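PmoD (Methylocystis sp. ATCC 49242, PDB 6CPD) binds copper through its soluble periplasmic cupredoxin-like domain and probably serves copper handling in methane-oxidizing bacteria. Local coordinates at the interface of chains A and B. Numbering follows the deposited sequence. Chains: chain A/B, PmoD.

The interface of chains A and B. Residues chain A 7, 31, 122-125; chain B 2-5.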
loop_
_atom_site.group_PDB
_atom_site.type_symbol
_atom_site.label_atom_id
_atom_site.label_comp_id
_atom_site.label_asym_id
_atom_site.label_seq_id
_atom_site.Cartn_x
_atom_site.Cartn_y
_atom_site.Cartn_z
ATOM N N MET A 7 1.301 1.820 2.876
ATOM C CA MET A 7 1.100 2.474 4.159
ATOM C C MET A 7 0.334 1.605 5.150
ATOM O O MET A 7 -0.316 0.624 4.764
ATOM C CB MET A 7 0.354 3.776 3.947
ATOM C CG MET A 7 -1.087 3.545 3.480
ATOM S SD MET A 7 -1.817 5.074 2.914
ATOM C CE MET A 7 -1.075 5.227 1.285
ATOM N N ASP A 31 3.635 -5.215 0.501
ATOM C CA ASP A 31 3.114 -6.248 1.411
ATOM C C ASP A 31 3.383 -7.676 0.922
ATOM O O ASP A 31 2.952 -8.655 1.531
ATOM C CB ASP A 31 1.620 -6.023 1.701
ATOM C CG ASP A 31 0.815 -5.715 0.469
ATOM O OD1 ASP A 31 1.227 -6.112 -0.635
ATOM O OD2 ASP A 31 -0.249 -5.076 0.626
ATOM N N GLN A 122 -2.896 -2.389 12.167
ATOM C CA GLN A 122 -2.216 -3.598 11.697
ATOM C C GLN A 122 -1.822 -3.455 10.236
ATOM O O GLN A 122 -2.663 -3.098 9.402
ATOM C CB GLN A 122 -3.124 -4.824 11.860
ATOM C CG GLN A 122 -3.737 -4.978 13.245
ATOM C CD GLN A 122 -4.684 -6.160 13.321
ATOM O OE1 GLN A 122 -4.784 -6.951 12.378
ATOM N NE2 GLN A 122 -5.398 -6.280 14.437
ATOM N N PHE A 123 -0.578 -3.768 9.903
ATOM C CA PHE A 123 -0.269 -3.952 8.493
ATOM C C PHE A 123 0.047 -5.416 8.246
ATOM O O PHE A 123 0.797 -6.048 8.988
ATOM C CB PHE A 123 0.861 -3.038 7.982
ATOM C CG PHE A 123 2.202 -3.173 8.680
ATOM C CD1 PHE A 123 3.182 -4.039 8.183
ATOM C CD2 PHE A 123 2.523 -2.361 9.764
ATOM C CE1 PHE A 123 4.435 -4.126 8.779
ATOM C CE2 PHE A 123 3.786 -2.444 10.372
ATOM C CZ PHE A 123 4.745 -3.324 9.871
ATOM N N LYS A 124 -0.627 -5.953 7.242
ATOM C CA LYS A 124 -0.511 -7.358 6.899
ATOM C C LYS A 124 0.368 -7.541 5.676
ATOM O O LYS A 124 0.201 -6.833 4.676
ATOM C CB LYS A 124 -1.895 -7.949 6.647
ATOM C CG LYS A 124 -2.791 -7.864 7.856
ATOM C CD LYS A 124 -3.975 -8.817 7.678
ATOM C CE LYS A 124 -4.815 -8.878 8.930
ATOM N NZ LYS A 124 -5.827 -9.958 8.846
ATOM N N PHE A 125 1.279 -8.506 5.745
ATOM C CA PHE A 125 2.162 -8.778 4.622
ATOM C C PHE A 125 2.537 -10.242 4.601
ATOM O O PHE A 125 2.245 -10.987 5.532
ATOM C CB PHE A 125 3.428 -7.896 4.668
ATOM C CG PHE A 125 4.317 -8.135 5.858
ATOM C CD1 PHE A 125 5.466 -8.904 5.733
ATOM C CD2 PHE A 125 4.037 -7.546 7.089
ATOM C CE1 PHE A 125 6.327 -9.113 6.832
ATOM C CE2 PHE A 125 4.880 -7.744 8.180
ATOM C CZ PHE A 125 6.037 -8.528 8.045
ATOM N N MET B 2 -4.974 -10.826 0.797
ATOM C CA MET B 2 -3.607 -10.995 1.281
ATOM C C MET B 2 -3.130 -9.778 2.085
ATOM O O MET B 2 -3.563 -9.560 3.231
ATOM C CB MET B 2 -2.652 -11.247 0.111
ATOM C CG MET B 2 -2.778 -12.621 -0.536
ATOM S SD MET B 2 -2.662 -13.990 0.636
ATOM C CE MET B 2 -2.385 -15.364 -0.483
ATOM N N GLY B 3 -2.228 -9.006 1.478
ATOM C CA GLY B 3 -1.694 -7.793 2.080
ATOM C C GLY B 3 -2.776 -6.744 2.211
ATOM O O GLY B 3 -3.771 -6.781 1.497
ATOM N N ASN B 4 -2.607 -5.807 3.140
ATOM C CA ASN B 4 -3.479 -4.637 3.187
ATOM C C ASN B 4 -2.782 -3.295 3.023
ATOM O O ASN B 4 -3.346 -2.272 3.416
ATOM C CB ASN B 4 -4.279 -4.638 4.496
ATOM C CG ASN B 4 -3.425 -4.301 5.698
ATOM O OD1 ASN B 4 -2.182 -4.294 5.623
ATOM N ND2 ASN B 4 -4.078 -4.031 6.822
ATOM N N MET B 5 -1.554 -3.274 2.501
ATOM C CA MET B 5 -0.748 -2.051 2.623
ATOM C C MET B 5 -0.719 -1.182 1.375
ATOM O O MET B 5 -0.593 0.033 1.471
ATOM C CB MET B 5 0.690 -2.439 2.987
ATOM C CG MET B 5 0.807 -3.123 4.335
ATOM S SD MET B 5 2.405 -3.960 4.500
ATOM C CE MET B 5 3.450 -2.511 4.394
HETATM O O HOH W 1 -1.811 -1.341 6.150
#
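The side-chain amide of B:Asn4 lies against the backbone of A:Gln122 and A:Lys124 and bonds to it at two points. This is part of a two-fold contact between two PmoD copies in the deposited assembly, which may not be the biological dimer. ND2 gives an almost straight hydrogen bond to the carbonyl O of A:Gln122 (3.1 Å, 172° at the hydrogen), which lies nearly in the amide plane. OD1 takes the backbone N-H of A:Lys124 at 2.8 Å. This donor stands above the plane of the amide C=O, not on a lone pair. Together the two bonds fix the rotation of the amide. An alanine here has no amide, and the N-H of A:Lys124 and the carbonyl of A:Gln122 would probably be left without these mates. CB and CG of A:Lys124 cross the amide at about a right angle, with the chain extended beyond CG.

The tight part lies around B:Met5. CG sits anti to the carbonyl carbon (chi1 -63°), and the thioether chain bends at its end between A:Phe123, A:Phe125 and A:Asp31. CG meets CB of A:Phe123 at 3.6 Å. SD touches CB of A:Asp31 at 3.6 Å. OD2 of A:Asp31 accepts the N-H of B:Met5 at 2.9 Å on its anti lone pair. The O of B:Met5 accepts the N-H of A:Met7 at 3.0 Å. A:Met7 is a copper(I) ligand, and this bond may help to position it.

A water bridges the looser part, between the carbonyls of A:Met7 and B:Asn4. B:Met2 is poorly ordered.

The two-fold symmetry repeats this contact with the chains exchanged. The N-terminal segment of chain B lies along strand 118-127 of chain A, beside the start of strand 7-10 and the loop at A:Asp31.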